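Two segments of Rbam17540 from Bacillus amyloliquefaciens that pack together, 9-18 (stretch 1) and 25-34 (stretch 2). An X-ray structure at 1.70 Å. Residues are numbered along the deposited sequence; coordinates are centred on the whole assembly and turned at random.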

# COMPACT_ATOMS: atom_id res chain seq x y z
N SER A 9 2.25 -2.69 -5.95
CA SER A 9 2.12 -2.83 -4.49
C SER A 9 2.75 -4.10 -3.97
O SER A 9 2.85 -5.09 -4.63
CB SER A 9 0.64 -2.78 -4.05
OG SER A 9 -0.15 -3.89 -4.44
N ARG A 10 3.16 -4.08 -2.72
CA ARG A 10 3.71 -5.26 -2.14
C ARG A 10 2.75 -6.42 -2.16
O ARG A 10 3.19 -7.56 -2.39
CB ARG A 10 4.22 -4.92 -0.69
CG ARG A 10 4.91 -6.06 0.01
CD ARG A 10 5.13 -5.72 1.50
NE ARG A 10 6.04 -4.59 1.69
CZ ARG A 10 6.28 -3.98 2.86
NH1 ARG A 10 5.71 -4.39 4.00
NH2 ARG A 10 7.14 -2.95 2.88
N ALA A 11 1.45 -6.17 -1.93
CA ALA A 11 0.46 -7.19 -1.96
C ALA A 11 0.33 -7.83 -3.35
O ALA A 11 0.31 -9.08 -3.48
CB ALA A 11 -0.88 -6.62 -1.54
N TYR A 12 0.30 -6.99 -4.38
CA TYR A 12 0.24 -7.51 -5.72
C TYR A 12 1.55 -8.26 -6.12
O TYR A 12 1.51 -9.33 -6.77
CB TYR A 12 -0.10 -6.36 -6.61
CG TYR A 12 -0.27 -6.75 -8.08
CD1 TYR A 12 -0.96 -7.90 -8.44
CD2 TYR A 12 0.29 -5.95 -9.09
CE1 TYR A 12 -1.10 -8.22 -9.81
CE2 TYR A 12 0.14 -6.26 -10.43
CZ TYR A 12 -0.53 -7.39 -10.78
OH TYR A 12 -0.65 -7.68 -12.11
N MET A 13 2.71 -7.73 -5.69
CA MET A 13 3.98 -8.42 -5.84
C MET A 13 3.90 -9.83 -5.24
O MET A 13 4.44 -10.79 -5.81
CB MET A 13 5.14 -7.66 -5.21
CG MET A 13 6.58 -8.06 -5.61
SD MET A 13 6.90 -7.36 -7.24
CE MET A 13 7.32 -5.65 -6.85
N GLY A 14 3.17 -9.98 -4.14
CA GLY A 14 2.95 -11.35 -3.56
C GLY A 14 2.22 -12.30 -4.52
O GLY A 14 2.65 -13.46 -4.76
N ALA A 15 1.14 -11.79 -5.09
CA ALA A 15 0.35 -12.52 -6.10
C ALA A 15 1.20 -12.84 -7.30
O ALA A 15 1.12 -13.94 -7.83
CB ALA A 15 -0.86 -11.72 -6.50
N LEU A 16 1.99 -11.89 -7.75
CA LEU A 16 2.96 -12.17 -8.84
C LEU A 16 3.95 -13.22 -8.51
O LEU A 16 4.21 -14.08 -9.37
CB LEU A 16 3.64 -10.89 -9.34
CG LEU A 16 2.75 -9.84 -9.97
CD1 LEU A 16 3.60 -8.67 -10.40
CD2 LEU A 16 1.96 -10.35 -11.18
N GLU A 17 4.55 -13.20 -7.30
CA GLU A 17 5.56 -14.20 -6.95
C GLU A 17 4.97 -15.60 -6.64
O GLU A 17 5.66 -16.61 -6.78
CB GLU A 17 6.38 -13.72 -5.73
CG GLU A 17 7.28 -12.53 -6.09
CD GLU A 17 8.59 -12.53 -5.43
OE1 GLU A 17 9.55 -13.14 -6.02
OE2 GLU A 17 8.75 -11.83 -4.39
N LYS A 18 3.71 -15.66 -6.29
CA LYS A 18 2.99 -16.95 -6.26
C LYS A 18 3.18 -17.67 -7.60
O LYS A 18 3.43 -18.87 -7.63
CB LYS A 18 1.55 -16.72 -5.89
CG LYS A 18 0.64 -17.91 -6.04
CD LYS A 18 -0.77 -17.52 -5.62
CE LYS A 18 -1.81 -17.92 -6.64
NZ LYS A 18 -3.17 -17.49 -6.22
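Stretch 2, residues 25-34: AAAQKYGSVI

The contact between these two segments is a nearly antiparallel helix-on-helix packing in which a tyrosine from one helix lies flat on a glycine of the other, with the tyrosine hydroxyl and a lysine tied to one carboxylate and a short 3-10 segment beyond that also touches the first helix. It illustrates a general principle: where a helix carries glycine, an aromatic ring can settle directly on the backbone.

Stretch 1 is helical from Arg 10 to Lys 18. Its start is capped by Ser 9, whose OG accepts a hydrogen bond from Tyr 12 N at 3.1 Å, satisfying an amide that has no helical carbonyl before it. Stretch 2 enters as the last part of a helix, Ala 25 to Tyr 30, running at 159° to the first with the axes 8.9 Å apart at closest approach. Gly 31 then takes a positive phi of 76°, a conformation that favours glycine, and the chain turns into a 3-10 segment that includes Val 33 and Ile 34.

Tyr 30 is the centre of the interface and has the largest area covered by the other stretch. With chi1 at -67° (m), its side chain fits as a knob among Arg 10, Met 13, Gly 14 and Glu 17. Gly 14 CA stands 3.3 Å from the centroid of the Tyr 30 ring and only 4° off its normal, a CH-pi contact over the face. The fit depends on the missing side chain: an ideal CB on Gly 14 would come 3.1 Å from Tyr 30 CD2 and 3.4 Å from Ile 34 CG2, both tight.

At the ring's edge the contact becomes polar. Tyr 30 OH donates to Glu 17 OE2 at 2.5 Å, and Lys 29 NZ reaches the same Glu 17 OE2 at 2.8 Å in a hydrogen-bonded salt bridge. One carboxylate oxygen thus joins two consecutive residues of stretch 2 to the first helix.

Ala 26, one helical turn before Tyr 30, points toward stretch 1, and its small side chain lets the backbones come close: its CB is 3.5 Å from Lys 18 N, and the CA atoms of Ala 26 and Lys 18 are 5.0 Å apart. Beyond the turn, Ile 34 CG2 lies 3.4 Å from Gly 14 O, while Ala 15 CA makes a CA-H...O contact of 3.5 Å with Ile 34 O. A water bridges the same region, donating to Ile 34 O at 2.6 Å and accepting from Lys 18 NZ at 3.0 Å. Val 33 CG2 meets Ala 11 CB at 3.9 Å, an apolar contact near the start of the first helix.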

# COMPACT_ATOMS: atom_id res chain seq x y z
N ALA A 25 6.54 -21.14 -1.31
CA ALA A 25 7.68 -20.22 -1.20
C ALA A 25 7.16 -18.77 -1.18
O ALA A 25 7.60 -17.98 -0.39
CB ALA A 25 8.71 -20.45 -2.30
N ALA A 26 6.19 -18.44 -2.01
CA ALA A 26 5.61 -17.09 -1.98
C ALA A 26 4.93 -16.80 -0.62
O ALA A 26 5.04 -15.70 -0.09
CB ALA A 26 4.65 -16.87 -3.15
N ALA A 27 4.26 -17.77 -0.02
CA ALA A 27 3.51 -17.51 1.18
C ALA A 27 4.48 -17.39 2.34
O ALA A 27 4.27 -16.61 3.30
CB ALA A 27 2.53 -18.65 1.41
N GLN A 28 5.60 -18.10 2.22
CA GLN A 28 6.65 -17.98 3.26
C GLN A 28 7.18 -16.55 3.34
O GLN A 28 7.52 -16.07 4.41
CB GLN A 28 7.79 -18.98 3.03
CG GLN A 28 7.50 -20.29 3.75
CD GLN A 28 8.29 -21.47 3.24
OE1 GLN A 28 8.92 -21.43 2.17
NE2 GLN A 28 8.24 -22.54 4.01
N LYS A 29 7.21 -15.88 2.20
CA LYS A 29 7.78 -14.53 2.06
C LYS A 29 6.72 -13.45 2.39
O LYS A 29 7.04 -12.45 3.01
CB LYS A 29 8.38 -14.39 0.66
CG LYS A 29 8.95 -13.04 0.32
CD LYS A 29 9.64 -13.09 -1.04
CE LYS A 29 10.18 -11.72 -1.42
NZ LYS A 29 10.98 -11.85 -2.68
N TYR A 30 5.47 -13.64 1.95
CA TYR A 30 4.44 -12.62 2.02
C TYR A 30 3.28 -12.94 2.99
O TYR A 30 2.52 -12.02 3.37
CB TYR A 30 3.78 -12.42 0.63
CG TYR A 30 4.67 -11.85 -0.43
CD1 TYR A 30 5.48 -12.67 -1.23
CD2 TYR A 30 4.72 -10.45 -0.65
CE1 TYR A 30 6.31 -12.12 -2.21
CE2 TYR A 30 5.54 -9.89 -1.61
CZ TYR A 30 6.35 -10.73 -2.37
OH TYR A 30 7.18 -10.18 -3.32
N GLY A 31 3.11 -14.21 3.33
CA GLY A 31 1.89 -14.70 3.97
C GLY A 31 0.71 -14.86 3.04
O GLY A 31 0.87 -14.83 1.82
N SER A 32 -0.47 -15.06 3.60
CA SER A 32 -1.64 -15.46 2.83
C SER A 32 -2.23 -14.44 1.84
O SER A 32 -3.13 -14.78 1.03
CB SER A 32 -2.74 -15.91 3.79
OG SER A 32 -3.12 -14.84 4.66
N VAL A 33 -1.73 -13.21 1.88
CA VAL A 33 -2.14 -12.22 0.91
C VAL A 33 -1.89 -12.63 -0.53
O VAL A 33 -2.52 -12.08 -1.41
CB VAL A 33 -1.49 -10.84 1.21
CG1 VAL A 33 0.01 -10.83 0.90
CG2 VAL A 33 -2.21 -9.75 0.45
N ILE A 34 -0.98 -13.59 -0.79
CA ILE A 34 -0.69 -13.97 -2.14
C ILE A 34 -1.94 -14.39 -2.95
O ILE A 34 -1.96 -14.26 -4.19
CB ILE A 34 0.40 -15.07 -2.21
CG1 ILE A 34 -0.12 -16.41 -1.63
CG2 ILE A 34 1.72 -14.57 -1.63
CD1 ILE A 34 0.88 -17.54 -1.70
O HOH W 1 -3.51 -14.51 -6.25